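Local coordinates for protein beta-lactamase (Sebaldella termitidis, PDB 6N1N) that probably hydrolyses the ring of beta-lactam antibiotics to give substituted beta-amino acids, as a class D enzyme associated with antibiotic resistance, at residues 176-190 with 202-216. Numbering follows the deposited sequence.
Sequences MINEKTPEYTLRGKT and WYVGYIEAKENVYFF. With SO4 (sulfate ion), chain C.
Arg187 and Glu208 join in a salt bridge across neighbouring antiparallel strands, NH1 lying 2.9 Å from OE1. The carboxylate oxygen sits in the guanidinium plane, yet NH1 meets it from above the carboxylate, the two planes being 79° apart. The guanidinium is amply satisfied: NH1 also donates to a water that in turn donates to Thr185 O and Tyr206 O, NH2 shares a second water with Glu208 OE1, and NE donates to Lys173 O. With CG beside the backbone N (chi1 -66°) and the chain extended to NE, Arg187 runs alongside Tyr206, its CD 3.5 Å from Tyr206 CZ and the tyrosine OH over one guanidinium face. Three hydrogen-bonded pairs, Thr185 with Glu208, Arg187 with Tyr206 and Lys189 with Val204, satisfy the N-H and C=O of these six residues. They belong to the hairpin of strands 184-195 and 198-209 in the central sheet of the penicillin-binding transpeptidase fold, whose Lys-Thr-Gly motif begins at Lys189. On the other face, Leu186 CD1 packs 3.8 Å from Phe216 CE2, and Thr190 CG2 lies 3.4 Å from Tyr203 CD1. Lys189 NZ, close to the predicted nucleophile Ser51, donates to Thr190 O (2.9 Å) and is hydrogen-bonded to Ser99 OG. Thr190 OG1 donates to sulfate O3 at 2.4 Å, so short that the exact length is doubtful; Ser51 and Arg235 also bind this anion, likely a component of the crystallisation medium.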
loop_
_atom_site.group_PDB
_atom_site.type_symbol
_atom_site.label_atom_id
_atom_site.label_comp_id
_atom_site.label_asym_id
_atom_site.label_seq_id
_atom_site.Cartn_x
_atom_site.Cartn_y
_atom_site.Cartn_z
HETATM N N MSE A 176 -8.397 3.831 5.835
HETATM C CA MSE A 176 -7.806 2.646 5.228
HETATM C C MSE A 176 -8.747 1.426 5.161
HETATM O O MSE A 176 -8.471 0.467 4.431
HETATM C CB MSE A 176 -6.538 2.239 5.981
HETATM C CG MSE A 176 -5.371 3.131 5.721
HETATM SE SE MSE A 176 -3.850 2.566 6.872
HETATM C CE MSE A 176 -3.383 0.922 5.926
ATOM N N ILE A 177 -9.825 1.458 5.933
ATOM C CA ILE A 177 -10.741 0.317 5.960
ATOM C C ILE A 177 -11.475 0.255 4.631
ATOM O O ILE A 177 -12.288 1.127 4.322
ATOM C CB ILE A 177 -11.749 0.400 7.102
ATOM C CG1 ILE A 177 -10.995 0.440 8.414
ATOM C CG2 ILE A 177 -12.737 -0.785 7.002
ATOM C CD1 ILE A 177 -11.914 0.759 9.614
ATOM N N ASN A 178 -11.277 -0.809 3.890
ATOM C CA ASN A 178 -12.080 -0.909 2.697
ATOM C C ASN A 178 -12.972 -2.135 2.648
ATOM O O ASN A 178 -13.716 -2.273 1.690
ATOM C CB ASN A 178 -11.214 -0.846 1.443
ATOM C CG ASN A 178 -9.955 -1.619 1.571
ATOM O OD1 ASN A 178 -9.980 -2.805 1.805
ATOM N ND2 ASN A 178 -8.832 -0.947 1.364
ATOM N N GLU A 179 -12.928 -3.013 3.638
ATOM C CA GLU A 179 -13.939 -4.057 3.741
ATOM C C GLU A 179 -14.029 -4.417 5.209
ATOM O O GLU A 179 -12.995 -4.622 5.849
ATOM C CB GLU A 179 -13.565 -5.288 2.920
ATOM C CG GLU A 179 -14.654 -6.297 2.771
ATOM C CD GLU A 179 -14.344 -7.200 1.605
ATOM O OE1 GLU A 179 -14.230 -6.678 0.471
ATOM O OE2 GLU A 179 -14.164 -8.409 1.823
ATOM N N LYS A 180 -15.246 -4.485 5.726
ATOM C CA LYS A 180 -15.508 -4.889 7.100
ATOM C C LYS A 180 -16.677 -5.863 7.144
ATOM O O LYS A 180 -17.747 -5.590 6.592
ATOM C CB LYS A 180 -15.826 -3.683 7.992
ATOM C CG LYS A 180 -15.787 -3.975 9.487
ATOM C CD LYS A 180 -15.895 -2.713 10.307
ATOM C CE LYS A 180 -15.832 -3.035 11.793
ATOM N NZ LYS A 180 -16.843 -4.053 12.200
ATOM N N THR A 181 -16.483 -6.973 7.826
ATOM C CA THR A 181 -17.529 -7.951 8.090
ATOM C C THR A 181 -17.436 -8.310 9.558
ATOM O O THR A 181 -16.463 -7.965 10.238
ATOM C CB THR A 181 -17.371 -9.222 7.243
ATOM O OG1 THR A 181 -16.352 -10.043 7.806
ATOM C CG2 THR A 181 -16.994 -8.880 5.823
ATOM N N PRO A 182 -18.393 -9.087 10.072
ATOM C CA PRO A 182 -18.234 -9.547 11.455
ATOM C C PRO A 182 -16.998 -10.418 11.680
ATOM O O PRO A 182 -16.548 -10.553 12.833
ATOM C CB PRO A 182 -19.542 -10.314 11.717
ATOM C CG PRO A 182 -20.517 -9.718 10.763
ATOM C CD PRO A 182 -19.707 -9.483 9.511
ATOM N N GLU A 183 -16.437 -10.994 10.625
ATOM C CA GLU A 183 -15.254 -11.848 10.721
ATOM C C GLU A 183 -13.945 -11.060 10.735
ATOM O O GLU A 183 -12.981 -11.455 11.412
ATOM C CB GLU A 183 -15.264 -12.821 9.531
ATOM C CG GLU A 183 -14.170 -13.873 9.594
ATOM C CD GLU A 183 -14.128 -14.771 8.372
ATOM O OE1 GLU A 183 -14.874 -14.531 7.412
ATOM O OE2 GLU A 183 -13.308 -15.721 8.368
ATOM N N TYR A 184 -13.849 -9.986 9.953
ATOM C CA TYR A 184 -12.558 -9.339 9.762
ATOM C C TYR A 184 -12.755 -7.889 9.368
ATOM O O TYR A 184 -13.788 -7.517 8.820
ATOM C CB TYR A 184 -11.727 -10.040 8.669
ATOM C CG TYR A 184 -12.355 -10.069 7.297
ATOM C CD1 TYR A 184 -12.285 -8.985 6.453
ATOM C CD2 TYR A 184 -12.989 -11.215 6.834
ATOM C CE1 TYR A 184 -12.861 -9.033 5.175
ATOM C CE2 TYR A 184 -13.549 -11.281 5.584
ATOM C CZ TYR A 184 -13.483 -10.199 4.753
ATOM O OH TYR A 184 -14.060 -10.275 3.495
ATOM N N THR A 185 -11.708 -7.099 9.617
ATOM C CA THR A 185 -11.598 -5.727 9.143
ATOM C C THR A 185 -10.346 -5.676 8.285
ATOM O O THR A 185 -9.240 -5.937 8.781
ATOM C CB THR A 185 -11.484 -4.711 10.282
ATOM O OG1 THR A 185 -12.649 -4.801 11.097
ATOM C CG2 THR A 185 -11.358 -3.292 9.744
ATOM N N LEU A 186 -10.534 -5.368 7.013
ATOM C CA LEU A 186 -9.468 -5.342 6.036
ATOM C C LEU A 186 -9.083 -3.910 5.697
ATOM O O LEU A 186 -9.935 -3.092 5.341
ATOM C CB LEU A 186 -9.929 -6.089 4.782
ATOM C CG LEU A 186 -9.011 -6.037 3.569
ATOM C CD1 LEU A 186 -7.671 -6.777 3.870
ATOM C CD2 LEU A 186 -9.715 -6.602 2.332
ATOM N N ARG A 187 -7.789 -3.615 5.793
ATOM C CA ARG A 187 -7.211 -2.370 5.306
ATOM C C ARG A 187 -6.221 -2.738 4.206
ATOM O O ARG A 187 -5.219 -3.398 4.467
ATOM C CB ARG A 187 -6.510 -1.617 6.434
ATOM C CG ARG A 187 -7.437 -1.126 7.502
ATOM C CD ARG A 187 -6.695 -0.653 8.732
ATOM N NE ARG A 187 -7.586 -0.022 9.701
ATOM C CZ ARG A 187 -8.242 -0.649 10.664
ATOM N NH1 ARG A 187 -8.120 -1.956 10.808
ATOM N NH2 ARG A 187 -9.031 0.048 11.483
ATOM N N GLY A 188 -6.520 -2.388 2.960
ATOM C CA GLY A 188 -5.621 -2.747 1.880
ATOM C C GLY A 188 -5.637 -1.684 0.808
ATOM O O GLY A 188 -6.687 -1.072 0.574
ATOM N N LYS A 189 -4.491 -1.426 0.185
ATOM C CA LYS A 189 -4.367 -0.387 -0.842
ATOM C C LYS A 189 -3.625 -0.983 -2.025
ATOM O O LYS A 189 -2.592 -1.651 -1.862
ATOM C CB LYS A 189 -3.633 0.867 -0.349
ATOM C CG LYS A 189 -3.454 1.995 -1.388
ATOM C CD LYS A 189 -4.765 2.723 -1.628
ATOM C CE LYS A 189 -4.705 3.662 -2.846
ATOM N NZ LYS A 189 -4.827 2.928 -4.162
ATOM N N THR A 190 -4.168 -0.750 -3.218
ATOM C CA THR A 190 -3.551 -1.132 -4.458
ATOM C C THR A 190 -2.585 -0.080 -4.985
ATOM O O THR A 190 -2.693 1.122 -4.717
ATOM C CB THR A 190 -4.660 -1.367 -5.472
ATOM O OG1 THR A 190 -5.523 -0.218 -5.447
ATOM C CG2 THR A 190 -5.430 -2.559 -5.092
ATOM N N TRP A 202 0.700 -4.137 -6.879
ATOM C CA TRP A 202 0.702 -4.282 -5.440
ATOM C C TRP A 202 -0.711 -4.367 -4.859
ATOM O O TRP A 202 -1.641 -3.717 -5.317
ATOM C CB TRP A 202 1.326 -3.071 -4.766
ATOM C CG TRP A 202 2.746 -2.708 -4.963
ATOM C CD1 TRP A 202 3.259 -1.818 -5.864
ATOM C CD2 TRP A 202 3.819 -3.073 -4.106
ATOM N NE1 TRP A 202 4.613 -1.664 -5.650
ATOM C CE2 TRP A 202 4.970 -2.416 -4.563
ATOM C CE3 TRP A 202 3.921 -3.918 -3.007
ATOM C CZ2 TRP A 202 6.212 -2.600 -3.965
ATOM C CZ3 TRP A 202 5.145 -4.096 -2.424
ATOM C CH2 TRP A 202 6.268 -3.420 -2.880
ATOM N N TYR A 203 -0.804 -5.084 -3.745
ATOM C CA TYR A 203 -1.888 -4.924 -2.779
ATOM C C TYR A 203 -1.252 -5.121 -1.400
ATOM O O TYR A 203 -0.721 -6.204 -1.097
ATOM C CB TYR A 203 -3.017 -5.918 -3.064
ATOM C CG TYR A 203 -4.281 -5.652 -2.286
ATOM C CD1 TYR A 203 -4.907 -4.414 -2.330
ATOM C CD2 TYR A 203 -4.844 -6.639 -1.500
ATOM C CE1 TYR A 203 -6.058 -4.170 -1.593
ATOM C CE2 TYR A 203 -6.021 -6.403 -0.799
ATOM C CZ TYR A 203 -6.604 -5.182 -0.836
ATOM O OH TYR A 203 -7.750 -4.977 -0.103
ATOM N N VAL A 204 -1.271 -4.065 -0.573
ATOM C CA VAL A 204 -0.590 -4.103 0.723
ATOM C C VAL A 204 -1.547 -3.598 1.790
ATOM O O VAL A 204 -2.506 -2.878 1.503
ATOM C CB VAL A 204 0.713 -3.269 0.724
ATOM C CG1 VAL A 204 1.630 -3.655 -0.456
ATOM C CG2 VAL A 204 0.412 -1.759 0.742
ATOM N N GLY A 205 -1.299 -4.006 3.035
ATOM C CA GLY A 205 -2.148 -3.578 4.131
ATOM C C GLY A 205 -2.069 -4.547 5.295
ATOM O O GLY A 205 -1.048 -5.194 5.514
ATOM N N TYR A 206 -3.171 -4.625 6.036
ATOM C CA TYR A 206 -3.268 -5.588 7.117
ATOM C C TYR A 206 -4.731 -5.909 7.349
ATOM O O TYR A 206 -5.624 -5.104 7.070
ATOM C CB TYR A 206 -2.574 -5.109 8.404
ATOM C CG TYR A 206 -3.088 -3.882 9.156
ATOM C CD1 TYR A 206 -4.043 -4.004 10.165
ATOM C CD2 TYR A 206 -2.547 -2.629 8.940
ATOM C CE1 TYR A 206 -4.458 -2.899 10.912
ATOM C CE2 TYR A 206 -2.988 -1.495 9.672
ATOM C CZ TYR A 206 -3.950 -1.642 10.650
ATOM O OH TYR A 206 -4.357 -0.545 11.408
ATOM N N ILE A 207 -4.961 -7.107 7.863
ATOM C CA ILE A 207 -6.291 -7.614 8.134
ATOM C C ILE A 207 -6.349 -8.017 9.596
ATOM O O ILE A 207 -5.474 -8.742 10.085
ATOM C CB ILE A 207 -6.662 -8.785 7.204
ATOM C CG1 ILE A 207 -8.142 -9.153 7.425
ATOM C CG2 ILE A 207 -5.756 -10.025 7.373
ATOM C CD1 ILE A 207 -8.702 -10.151 6.360
ATOM N N GLU A 208 -7.376 -7.528 10.287
ATOM C CA GLU A 208 -7.681 -7.892 11.671
ATOM C C GLU A 208 -8.654 -9.062 11.641
ATOM O O GLU A 208 -9.781 -8.931 11.144
ATOM C CB GLU A 208 -8.285 -6.699 12.419
ATOM C CG GLU A 208 -7.305 -5.529 12.550
ATOM C CD GLU A 208 -7.858 -4.225 13.115
ATOM O OE1 GLU A 208 -9.027 -3.883 12.838
ATOM O OE2 GLU A 208 -7.094 -3.507 13.828
ATOM N N ALA A 209 -8.230 -10.201 12.194
ATOM C CA ALA A 209 -9.008 -11.429 12.130
ATOM C C ALA A 209 -8.471 -12.385 13.180
ATOM O O ALA A 209 -7.275 -12.372 13.482
ATOM C CB ALA A 209 -8.924 -12.082 10.750
ATOM N N LYS A 210 -9.357 -13.229 13.708
ATOM C CA LYS A 210 -8.952 -14.367 14.546
ATOM C C LYS A 210 -8.165 -13.925 15.773
ATOM O O LYS A 210 -7.156 -14.545 16.135
ATOM C CB LYS A 210 -8.136 -15.388 13.744
ATOM C CG LYS A 210 -8.898 -16.054 12.602
ATOM C CD LYS A 210 -8.095 -17.204 12.018
ATOM C CE LYS A 210 -8.181 -18.453 12.882
ATOM N NZ LYS A 210 -7.191 -19.489 12.455
ATOM N N GLU A 211 -8.621 -12.852 16.423
ATOM C CA GLU A 211 -7.916 -12.256 17.558
ATOM C C GLU A 211 -6.437 -12.093 17.234
ATOM O O GLU A 211 -5.558 -12.433 18.020
ATOM C CB GLU A 211 -8.129 -13.077 18.832
ATOM C CG GLU A 211 -9.539 -12.965 19.402
ATOM C CD GLU A 211 -9.722 -13.726 20.717
ATOM O OE1 GLU A 211 -9.618 -14.975 20.706
ATOM O OE2 GLU A 211 -9.959 -13.071 21.758
ATOM N N ASN A 212 -6.174 -11.531 16.061
ATOM C CA ASN A 212 -4.816 -11.397 15.563
ATOM C C ASN A 212 -4.815 -10.294 14.525
ATOM O O ASN A 212 -5.861 -9.710 14.198
ATOM C CB ASN A 212 -4.354 -12.723 14.957
ATOM C CG ASN A 212 -2.856 -12.882 14.917
ATOM O OD1 ASN A 212 -2.080 -11.924 15.005
ATOM N ND2 ASN A 212 -2.440 -14.116 14.733
ATOM N N VAL A 213 -3.628 -10.022 13.993
ATOM C CA VAL A 213 -3.441 -9.111 12.869
ATOM C C VAL A 213 -2.476 -9.778 11.897
ATOM O O VAL A 213 -1.416 -10.264 12.300
ATOM C CB VAL A 213 -2.868 -7.744 13.278
ATOM C CG1 VAL A 213 -2.945 -6.753 12.111
ATOM C CG2 VAL A 213 -3.592 -7.193 14.446
ATOM N N TYR A 214 -2.815 -9.751 10.616
ATOM C CA TYR A 214 -1.965 -10.288 9.559
ATOM C C TYR A 214 -1.617 -9.149 8.603
ATOM O O TYR A 214 -2.482 -8.635 7.884
ATOM C CB TYR A 214 -2.644 -11.445 8.821
ATOM C CG TYR A 214 -3.048 -12.560 9.754
ATOM C CD1 TYR A 214 -2.197 -13.639 10.019
ATOM C CD2 TYR A 214 -4.262 -12.513 10.441
ATOM C CE1 TYR A 214 -2.548 -14.617 10.899
ATOM C CE2 TYR A 214 -4.622 -13.502 11.327
ATOM C CZ TYR A 214 -3.775 -14.547 11.554
ATOM O OH TYR A 214 -4.171 -15.528 12.415
ATOM N N PHE A 215 -0.337 -8.767 8.601
ATOM C CA PHE A 215 0.172 -7.784 7.652
ATOM C C PHE A 215 0.521 -8.468 6.348
ATOM O O PHE A 215 0.986 -9.607 6.347
ATOM C CB PHE A 215 1.389 -7.088 8.255
ATOM C CG PHE A 215 1.062 -6.329 9.511
ATOM C CD1 PHE A 215 0.725 -4.999 9.445
ATOM C CD2 PHE A 215 0.995 -6.965 10.740
ATOM C CE1 PHE A 215 0.370 -4.314 10.577
ATOM C CE2 PHE A 215 0.643 -6.279 11.868
ATOM C CZ PHE A 215 0.337 -4.950 11.805
ATOM N N PHE A 216 0.273 -7.784 5.219
ATOM C CA PHE A 216 0.490 -8.443 3.938
ATOM C C PHE A 216 1.031 -7.497 2.880
ATOM O O PHE A 216 0.774 -6.300 2.887
ATOM C CB PHE A 216 -0.806 -9.108 3.405
ATOM C CG PHE A 216 -1.925 -8.151 3.122
ATOM C CD1 PHE A 216 -2.095 -7.583 1.874
ATOM C CD2 PHE A 216 -2.814 -7.820 4.111
ATOM C CE1 PHE A 216 -3.131 -6.693 1.629
ATOM C CE2 PHE A 216 -3.849 -6.945 3.873
ATOM C CZ PHE A 216 -3.995 -6.371 2.624
HETATM S S SO4 C . -4.399 1.790 -8.188
HETATM O O1 SO4 C . -5.322 1.926 -9.318
HETATM O O2 SO4 C . -3.611 3.041 -8.010
HETATM O O3 SO4 C . -5.166 1.581 -6.964
HETATM O O4 SO4 C . -3.527 0.644 -8.459
HETATM O O HOH W 1 -11.996 -13.715 12.465
HETATM O O HOH W 2 -7.286 -4.078 9.239
HETATM O O HOH W 3 -10.239 -1.612 13.445
#